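Long-range contacts in aldehyde dehydrogenase 12 (Zea mays, PDB 6D97), which oxidises L-glutamate gamma-semialdehyde to glutamate with NAD+, the last step of proline catabolism in plants: residues 98-103 with 185-190; 108-113 with 241-246; 180-185 with 527-532. All coordinates share one frame; numbering follows the deposited sequence.

Contact 1. Residues 98-103 with 185-190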
loop_
_atom_site.group_PDB
_atom_site.type_symbol
_atom_site.label_atom_id
_atom_site.label_comp_id
_atom_site.label_asym_id
_atom_site.label_seq_id
_atom_site.Cartn_x
_atom_site.Cartn_y
_atom_site.Cartn_z
ATOM N N HIS A 98 -5.477 19.086 13.928
ATOM C CA HIS A 98 -5.743 17.700 14.276
ATOM C C HIS A 98 -4.634 16.850 13.672
ATOM O O HIS A 98 -3.899 17.293 12.786
ATOM C CB HIS A 98 -7.119 17.241 13.779
ATOM C CG HIS A 98 -7.269 17.283 12.289
ATOM N ND1 HIS A 98 -7.809 18.362 11.623
ATOM C CD2 HIS A 98 -6.941 16.380 11.335
ATOM C CE1 HIS A 98 -7.814 18.121 10.325
ATOM N NE2 HIS A 98 -7.287 16.926 10.123
ATOM N N ASN A 99 -4.521 15.624 14.164
ATOM C CA ASN A 99 -3.570 14.659 13.634
ATOM C C ASN A 99 -4.148 13.274 13.902
ATOM O O ASN A 99 -5.213 13.180 14.527
ATOM C CB ASN A 99 -2.180 14.857 14.254
ATOM C CG ASN A 99 -2.184 14.772 15.761
ATOM O OD1 ASN A 99 -2.545 13.744 16.335
ATOM N ND2 ASN A 99 -1.727 15.837 16.416
ATOM N N PRO A 100 -3.516 12.183 13.445
ATOM C CA PRO A 100 -4.131 10.859 13.636
ATOM C C PRO A 100 -4.445 10.498 15.081
ATOM O O PRO A 100 -5.220 9.561 15.300
ATOM C CB PRO A 100 -3.090 9.903 13.042
ATOM C CG PRO A 100 -2.428 10.691 11.995
ATOM C CD PRO A 100 -2.355 12.098 12.536
ATOM N N LEU A 101 -3.883 11.197 16.068
ATOM C CA LEU A 101 -4.134 10.885 17.469
ATOM C C LEU A 101 -4.881 11.976 18.223
ATOM O O LEU A 101 -5.254 11.758 19.381
ATOM C CB LEU A 101 -2.811 10.602 18.197
ATOM C CG LEU A 101 -2.024 9.377 17.732
ATOM C CD1 LEU A 101 -0.804 9.150 18.622
ATOM C CD2 LEU A 101 -2.911 8.144 17.699
ATOM N N LYS A 102 -5.101 13.140 17.613
ATOM C CA LYS A 102 -5.683 14.284 18.304
ATOM C C LYS A 102 -6.841 14.846 17.492
ATOM O O LYS A 102 -6.696 15.086 16.290
ATOM C CB LYS A 102 -4.637 15.373 18.542
ATOM C CG LYS A 102 -5.181 16.572 19.293
ATOM C CD LYS A 102 -4.162 17.687 19.365
ATOM C CE LYS A 102 -3.929 18.275 17.987
ATOM N NZ LYS A 102 -3.111 19.515 18.040
ATOM N N ALA A 103 -7.972 15.076 18.162
ATOM C CA ALA A 103 -9.199 15.554 17.534
ATOM C C ALA A 103 -9.514 14.831 16.221
ATOM O O ALA A 103 -9.790 15.476 15.203
ATOM C CB ALA A 103 -9.133 17.057 17.308
ATOM N N TYR A 185 3.082 7.350 10.920
ATOM C CA TYR A 185 1.918 8.207 10.754
ATOM C C TYR A 185 2.204 9.322 9.758
ATOM O O TYR A 185 3.356 9.627 9.442
ATOM C CB TYR A 185 1.490 8.827 12.089
ATOM C CG TYR A 185 0.901 7.851 13.078
ATOM C CD1 TYR A 185 -0.459 7.550 13.062
ATOM C CD2 TYR A 185 1.704 7.237 14.037
ATOM C CE1 TYR A 185 -1.002 6.662 13.972
ATOM C CE2 TYR A 185 1.173 6.348 14.949
ATOM C CZ TYR A 185 -0.179 6.068 14.913
ATOM O OH TYR A 185 -0.704 5.182 15.822
ATOM N N ARG A 186 1.128 9.935 9.268
ATOM C CA ARG A 186 1.205 11.160 8.478
ATOM C C ARG A 186 0.846 12.307 9.413
ATOM O O ARG A 186 -0.319 12.487 9.776
ATOM C CB ARG A 186 0.274 11.111 7.271
ATOM C CG ARG A 186 0.466 9.915 6.354
ATOM C CD ARG A 186 1.907 9.767 5.908
ATOM N NE ARG A 186 2.430 11.001 5.329
ATOM C CZ ARG A 186 3.669 11.141 4.870
ATOM N NH1 ARG A 186 4.510 10.120 4.917
ATOM N NH2 ARG A 186 4.065 12.303 4.368
ATOM N N TRP A 187 1.854 13.075 9.813
ATOM C CA TRP A 187 1.677 14.182 10.745
ATOM C C TRP A 187 1.520 15.490 9.984
ATOM O O TRP A 187 2.173 15.690 8.958
ATOM C CB TRP A 187 2.876 14.294 11.679
ATOM C CG TRP A 187 2.501 14.474 13.102
ATOM C CD1 TRP A 187 2.738 15.566 13.890
ATOM C CD2 TRP A 187 1.815 13.527 13.923
ATOM N NE1 TRP A 187 2.243 15.352 15.153
ATOM C CE2 TRP A 187 1.668 14.109 15.199
ATOM C CE3 TRP A 187 1.308 12.242 13.702
ATOM C CZ2 TRP A 187 1.035 13.449 16.251
ATOM C CZ3 TRP A 187 0.680 11.587 14.746
ATOM C CH2 TRP A 187 0.549 12.193 16.006
ATOM N N PRO A 188 0.689 16.407 10.467
ATOM C CA PRO A 188 0.574 17.712 9.811
ATOM C C PRO A 188 1.813 18.552 10.069
ATOM O O PRO A 188 2.690 18.203 10.861
ATOM C CB PRO A 188 -0.665 18.331 10.464
ATOM C CG PRO A 188 -0.693 17.724 11.818
ATOM C CD PRO A 188 -0.179 16.314 11.653
ATOM N N TYR A 189 1.876 19.683 9.377
ATOM C CA TYR A 189 2.916 20.663 9.643
ATOM C C TYR A 189 2.448 21.779 10.564
ATOM O O TYR A 189 3.279 22.398 11.240
ATOM C CB TYR A 189 3.424 21.271 8.339
ATOM C CG TYR A 189 4.191 20.325 7.447
ATOM C CD1 TYR A 189 5.529 20.042 7.680
ATOM C CD2 TYR A 189 3.588 19.745 6.347
ATOM C CE1 TYR A 189 6.238 19.190 6.849
ATOM C CE2 TYR A 189 4.283 18.898 5.519
ATOM C CZ TYR A 189 5.605 18.625 5.769
ATOM O OH TYR A 189 6.279 17.778 4.924
ATOM N N GLY A 190 1.147 22.049 10.607
ATOM C CA GLY A 190 0.614 23.110 11.421
ATOM C C GLY A 190 0.309 24.348 10.602
ATOM O O GLY A 190 -0.503 24.317 9.670
#

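Contact 2. Residues 108-113 with 241-246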
loop_
_atom_site.group_PDB
_atom_site.type_symbol
_atom_site.label_atom_id
_atom_site.label_comp_id
_atom_site.label_asym_id
_atom_site.label_seq_id
_atom_site.Cartn_x
_atom_site.Cartn_y
_atom_site.Cartn_z
ATOM N N LEU A 108 -13.543 13.464 10.126
ATOM C CA LEU A 108 -14.919 13.193 9.724
ATOM C C LEU A 108 -15.636 14.466 9.304
ATOM O O LEU A 108 -16.434 14.450 8.358
ATOM C CB LEU A 108 -15.672 12.513 10.864
ATOM C CG LEU A 108 -15.024 11.203 11.300
ATOM C CD1 LEU A 108 -15.906 10.448 12.290
ATOM C CD2 LEU A 108 -14.723 10.375 10.069
ATOM N N MET A 109 -15.374 15.573 10.006
ATOM C CA MET A 109 -15.998 16.848 9.669
ATOM C C MET A 109 -15.652 17.269 8.252
ATOM O O MET A 109 -16.507 17.769 7.515
ATOM C CB MET A 109 -15.555 17.924 10.660
ATOM C CG MET A 109 -16.122 19.312 10.398
ATOM S SD MET A 109 -15.447 20.516 11.559
ATOM C CE MET A 109 -13.749 20.642 10.996
ATOM N N TYR A 110 -14.400 17.078 7.851
ATOM C CA TYR A 110 -14.023 17.507 6.516
ATOM C C TYR A 110 -14.528 16.543 5.456
ATOM O O TYR A 110 -14.683 16.931 4.292
ATOM C CB TYR A 110 -12.516 17.690 6.436
ATOM C CG TYR A 110 -12.127 19.085 6.822
ATOM C CD1 TYR A 110 -12.264 20.128 5.919
ATOM C CD2 TYR A 110 -11.663 19.373 8.092
ATOM C CE1 TYR A 110 -11.928 21.413 6.261
ATOM C CE2 TYR A 110 -11.320 20.654 8.444
ATOM C CZ TYR A 110 -11.455 21.670 7.526
ATOM O OH TYR A 110 -11.114 22.951 7.884
ATOM N N GLY A 111 -14.786 15.290 5.831
ATOM C CA GLY A 111 -15.567 14.433 4.960
ATOM C C GLY A 111 -16.947 15.007 4.708
ATOM O O GLY A 111 -17.422 15.043 3.569
ATOM N N ASP A 112 -17.598 15.493 5.771
ATOM C CA ASP A 112 -18.932 16.071 5.634
ATOM C C ASP A 112 -18.895 17.396 4.884
ATOM O O ASP A 112 -19.754 17.653 4.031
ATOM C CB ASP A 112 -19.573 16.258 7.009
ATOM C CG ASP A 112 -20.018 14.946 7.629
ATOM O OD1 ASP A 112 -20.180 13.957 6.881
ATOM O OD2 ASP A 112 -20.201 14.905 8.864
ATOM N N ILE A 113 -17.923 18.256 5.199
ATOM C CA ILE A 113 -17.788 19.530 4.492
ATOM C C ILE A 113 -17.605 19.290 3.002
ATOM O O ILE A 113 -18.251 19.929 2.164
ATOM C CB ILE A 113 -16.620 20.344 5.073
ATOM C CG1 ILE A 113 -16.946 20.808 6.489
ATOM C CG2 ILE A 113 -16.299 21.528 4.172
ATOM C CD1 ILE A 113 -15.735 21.306 7.240
ATOM N N CYS A 241 -20.927 25.382 3.943
ATOM C CA CYS A 241 -20.882 23.929 4.017
ATOM C C CYS A 241 -20.231 23.424 5.297
ATOM O O CYS A 241 -20.121 22.207 5.480
ATOM C CB CYS A 241 -20.148 23.360 2.798
ATOM S SG CYS A 241 -21.017 23.605 1.235
ATOM N N GLY A 242 -19.797 24.319 6.182
ATOM C CA GLY A 242 -19.323 23.928 7.494
ATOM C C GLY A 242 -17.849 24.145 7.747
ATOM O O GLY A 242 -17.371 23.767 8.823
ATOM N N LEU A 243 -17.110 24.716 6.799
ATOM C CA LEU A 243 -15.713 25.061 7.035
ATOM C C LEU A 243 -15.616 26.024 8.211
ATOM O O LEU A 243 -16.193 27.121 8.149
ATOM C CB LEU A 243 -15.085 25.693 5.795
ATOM C CG LEU A 243 -13.741 26.394 6.032
ATOM C CD1 LEU A 243 -12.642 25.398 6.346
ATOM C CD2 LEU A 243 -13.374 27.254 4.828
ATOM N N PRO A 244 -14.923 25.663 9.292
ATOM C CA PRO A 244 -14.886 26.539 10.468
ATOM C C PRO A 244 -14.198 27.860 10.166
ATOM O O PRO A 244 -13.199 27.914 9.444
ATOM C CB PRO A 244 -14.103 25.717 11.498
ATOM C CG PRO A 244 -14.280 24.307 11.059
ATOM C CD PRO A 244 -14.305 24.355 9.562
ATOM N N ALA A 245 -14.757 28.934 10.727
ATOM C CA ALA A 245 -14.210 30.268 10.511
ATOM C C ALA A 245 -12.729 30.329 10.862
ATOM O O ALA A 245 -11.942 30.979 10.163
ATOM C CB ALA A 245 -14.996 31.292 11.331
ATOM N N GLU A 246 -12.322 29.639 11.928
ATOM C CA GLU A 246 -10.966 29.776 12.439
ATOM C C GLU A 246 -9.962 28.862 11.751
ATOM O O GLU A 246 -8.772 28.936 12.073
ATOM C CB GLU A 246 -10.944 29.501 13.948
#

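Contact 3. Residues 180-185 with 527-532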
loop_
_atom_site.group_PDB
_atom_site.type_symbol
_atom_site.label_atom_id
_atom_site.label_comp_id
_atom_site.label_asym_id
_atom_site.label_seq_id
_atom_site.Cartn_x
_atom_site.Cartn_y
_atom_site.Cartn_z
ATOM N N GLN A 180 6.575 -4.513 21.794
ATOM C CA GLN A 180 7.195 -3.530 20.917
ATOM C C GLN A 180 6.574 -3.612 19.530
ATOM O O GLN A 180 6.493 -4.696 18.944
ATOM C CB GLN A 180 8.709 -3.732 20.832
ATOM C CG GLN A 180 9.434 -2.612 20.092
ATOM C CD GLN A 180 10.914 -2.895 19.903
ATOM O OE1 GLN A 180 11.309 -3.634 18.997
ATOM N NE2 GLN A 180 11.741 -2.317 20.770
ATOM N N ARG A 181 6.132 -2.466 19.016
ATOM C CA ARG A 181 5.613 -2.354 17.661
ATOM C C ARG A 181 5.825 -0.916 17.213
ATOM O O ARG A 181 5.606 0.016 17.992
ATOM C CB ARG A 181 4.131 -2.748 17.591
ATOM C CG ARG A 181 3.310 -2.176 18.727
ATOM C CD ARG A 181 2.149 -3.080 19.113
ATOM N NE ARG A 181 1.612 -2.743 20.434
ATOM C CZ ARG A 181 1.746 -3.504 21.518
ATOM N NH1 ARG A 181 2.392 -4.658 21.440
ATOM N NH2 ARG A 181 1.224 -3.117 22.677
ATOM N N SER A 182 6.280 -0.736 15.978
ATOM C CA SER A 182 6.588 0.585 15.448
ATOM C C SER A 182 5.518 1.021 14.456
ATOM O O SER A 182 5.031 0.214 13.659
ATOM C CB SER A 182 7.963 0.601 14.775
ATOM O OG SER A 182 8.037 -0.356 13.734
ATOM N N ASN A 183 5.171 2.307 14.496
ATOM C CA ASN A 183 4.072 2.853 13.713
ATOM C C ASN A 183 4.544 4.045 12.898
ATOM O O ASN A 183 5.305 4.881 13.390
ATOM C CB ASN A 183 2.913 3.282 14.619
ATOM C CG ASN A 183 2.411 2.156 15.495
ATOM O OD1 ASN A 183 3.063 1.764 16.462
ATOM N ND2 ASN A 183 1.241 1.637 15.168
ATOM N N GLY A 184 4.072 4.130 11.656
ATOM C CA GLY A 184 4.356 5.281 10.824
ATOM C C GLY A 184 3.115 6.088 10.500
ATOM O O GLY A 184 2.193 5.575 9.861
ATOM N N TYR A 185 3.082 7.350 10.920
ATOM C CA TYR A 185 1.918 8.207 10.754
ATOM C C TYR A 185 2.204 9.322 9.758
ATOM O O TYR A 185 3.356 9.627 9.442
ATOM C CB TYR A 185 1.490 8.827 12.089
ATOM C CG TYR A 185 0.901 7.851 13.078
ATOM C CD1 TYR A 185 -0.459 7.550 13.062
ATOM C CD2 TYR A 185 1.704 7.237 14.037
ATOM C CE1 TYR A 185 -1.002 6.662 13.972
ATOM C CE2 TYR A 185 1.173 6.348 14.949
ATOM C CZ TYR A 185 -0.179 6.068 14.913
ATOM O OH TYR A 185 -0.704 5.182 15.822
ATOM N N HIS A 527 6.231 12.329 7.646
ATOM C CA HIS A 527 6.242 11.076 8.385
ATOM C C HIS A 527 6.582 11.332 9.848
ATOM O O HIS A 527 7.506 12.090 10.158
ATOM C CB HIS A 527 7.244 10.095 7.782
ATOM C CG HIS A 527 7.255 8.761 8.461
ATOM N ND1 HIS A 527 6.480 7.703 8.036
ATOM C CD2 HIS A 527 7.928 8.320 9.550
ATOM C CE1 HIS A 527 6.686 6.664 8.826
ATOM N NE2 HIS A 527 7.557 7.013 9.755
ATOM N N ARG A 528 5.814 10.713 10.742
ATOM C CA ARG A 528 6.181 10.589 12.144
ATOM C C ARG A 528 6.142 9.118 12.517
ATOM O O ARG A 528 5.151 8.430 12.248
ATOM C CB ARG A 528 5.255 11.378 13.076
ATOM C CG ARG A 528 5.819 11.453 14.486
ATOM C CD ARG A 528 4.879 12.055 15.513
ATOM N NE ARG A 528 5.571 12.253 16.785
ATOM C CZ ARG A 528 4.981 12.646 17.912
ATOM N NH1 ARG A 528 3.679 12.877 17.937
ATOM N NH2 ARG A 528 5.689 12.793 19.022
ATOM N N GLU A 529 7.216 8.642 13.131
ATOM C CA GLU A 529 7.302 7.273 13.609
ATOM C C GLU A 529 7.080 7.268 15.114
ATOM O O GLU A 529 7.744 8.009 15.847
ATOM C CB GLU A 529 8.657 6.654 13.263
ATOM C CG GLU A 529 8.755 5.159 13.531
ATOM C CD GLU A 529 8.095 4.328 12.447
ATOM O OE1 GLU A 529 7.813 4.882 11.364
ATOM O OE2 GLU A 529 7.848 3.125 12.677
ATOM N N ILE A 530 6.131 6.455 15.565
ATOM C CA ILE A 530 5.839 6.275 16.981
ATOM C C ILE A 530 6.037 4.801 17.294
ATOM O O ILE A 530 5.357 3.939 16.721
ATOM C CB ILE A 530 4.418 6.734 17.340
ATOM C CG1 ILE A 530 4.275 8.240 17.117
ATOM C CG2 ILE A 530 4.094 6.391 18.786
ATOM C CD1 ILE A 530 2.853 8.738 17.282
ATOM N N ILE A 531 6.980 4.511 18.185
ATOM C CA ILE A 531 7.381 3.146 18.497
ATOM C C ILE A 531 6.904 2.836 19.906
ATOM O O ILE A 531 7.418 3.398 20.881
ATOM C CB ILE A 531 8.898 2.951 18.381
ATOM C CG1 ILE A 531 9.395 3.367 16.994
ATOM C CG2 ILE A 531 9.271 1.512 18.694
ATOM C CD1 ILE A 531 9.955 4.786 16.946
ATOM N N TYR A 532 5.925 1.947 20.019
ATOM C CA TYR A 532 5.482 1.497 21.328
ATOM C C TYR A 532 6.406 0.405 21.846
ATOM O O TYR A 532 6.886 -0.440 21.086
ATOM C CB TYR A 532 4.039 0.997 21.272
ATOM C CG TYR A 532 3.036 2.090 20.974
ATOM C CD1 TYR A 532 2.615 2.963 21.968
ATOM C CD2 TYR A 532 2.513 2.247 19.696
ATOM C CE1 TYR A 532 1.700 3.964 21.697
ATOM C CE2 TYR A 532 1.598 3.244 19.417
ATOM C CZ TYR A 532 1.196 4.100 20.419
ATOM O OH TYR A 532 0.285 5.093 20.138
HETATM O O HOH W 1 6.926 0.811 11.581
#

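Contact 1. Residues 98-103 with 185-190
N99 carries CG in the crowded position between its backbone N and carbonyl carbon (chi1 57°), while W187 has chi1 -134°, clear of the staggered values. With these torsions the asparagine amide lies stacked on one face of the indole, pointing the same way, the two planes 18° apart. CG of N99 comes to 3.5 Å from CZ2 of W187. Closer to the backbone, CB of N99 makes a CH-pi contact, 4.0 Å from the centroid of the W187 six-membered ring and almost on its normal. With oxygen and nitrogen both bonded, the amide is probably held against rotation: OD1 of N99 accepts from L101 N at 2.9 Å in the carbonyl plane, an Asx turn within the type I turn N99-K102, and ND2 donates to H95 O and to G479 O of the second subunit. This turn precedes helix 105-121 and packs on strand 180-187 of the antiparallel sheet. P100 sits against both aromatic residues, its CB 3.5 Å from CD1 of Y185 and its CD 3.8 Å from CZ3 of W187. L101 arrives at the indole edge, with CG 4.2 Å from CH2 of W187. CD of P188 touches CB of N99, at 3.6 Å.

Contact 2. Residues 108-113 with 241-246
I113 has the largest buried area here, followed by C241 and L243. CG1 of I113 lies beside its backbone N (chi1 -68°), and the nearly extended chi2 carries CD1 to the loop, 3.4 Å from G242 O. CG1 of I113 rests 3.6 Å from C241 O, a carbonyl that also accepts from K116 NZ on the same helix. C241 faces the helix with its CB 4.0 Å from I113 O. Helix 229-240 ends in a Schellman motif: G242 has phi 113°, and a side chain on it would press against CG1 of I113. The loop leads into strand 249-251, at the edge of the parallel Rossmann-type sheet, so the contact lays helix 105-121 against an alpha-to-beta connection of the NAD-binding domain. L243, its CG anti to the backbone N (chi1 166°), brings CD1 to the edge of the Y110 ring, 3.3 Å from OH, which is hydrogen-bonded to D247. CD1 of I113 also lies over one face of that ring, off centre. An alanine at I113 would lack CG1, CG2 and CD1, and would probably loosen the packing on G242 and on the Y110 ring. CE of M109 meets CG of P244 tip to tip at 3.7 Å.

Contact 3. Residues 180-185 with 527-532
Six backbone hydrogen bonds join the two strands, whose directions differ by 163°, two in each of the hydrogen-bonded pairs R181-Y532, N183-I530 and Y185-R528. The straightest is Y185 N to R528 O, 2.7 Å long with an N-H...O angle of 174° and the donor nearly along the C=O axis. The return bond from R528 N meets Y185 O from above the carbonyl plane. On the face shared by Y185, I530 and Y532, CE2 of Y185 lies 3.7 Å from CD1 of I530, whose CG2 in turn lies over the rim of a face of the Y532 ring. The opposite face holds the non-hydrogen-bonded pairs S182-I531 and G184-E529. There CE1 of H527 stands 3.4 Å from CA of G184, so any CB on that glycine would clash with the imidazole.

A polar network on the face of S182 and E529 holds the carboxylate. E529 bends at chi2 (79°), turning its carboxylate back toward the neighbouring strand. Its OE1 accepts from H527 NE2 at 2.7 Å through the anti lone pair, with the carboxylate oxygen in the imidazole plane; the adjacent charge would probably favour a protonated histidine. Its OE2 accepts, also at 2.7 Å, from a water that bonds OG of S182 and, weakly, S182 O. R528 instead runs out fully extended, and its guanidinium bonds L478, S481, N483 and T486 of the second subunit while making a cation-pi contact with W187 of its own chain.

Strand 170-174 flanks 180-185 on its other side, and residues 529-532 pair in parallel with a strand of the second subunit. A small antiparallel sheet carried on across a subunit interface in this way is characteristic of the oligomerisation element of aldehyde dehydrogenases.

In the fold
Along the chain the first segments of contacts 1 and 2 come early and close together, followed by strand 180-187, then the loop at 241-246, and lastly the C-terminal strand 526-533, so all three contacts interlock in sequence. Contacts 1 and 3 share Y185 and strand 180-187, touch directly between L101 and I530, and have centres about 13 Å apart. Contact 2 lies about 16 Å from contact 1, centre to centre, and about 29 Å from contact 3; helix 105-121, which it uses, starts just after the loop of contact 1. The series thus runs from the flank of the NAD-binding domain to the three-stranded sheet, where contacts 1 and 3 both meet the second subunit.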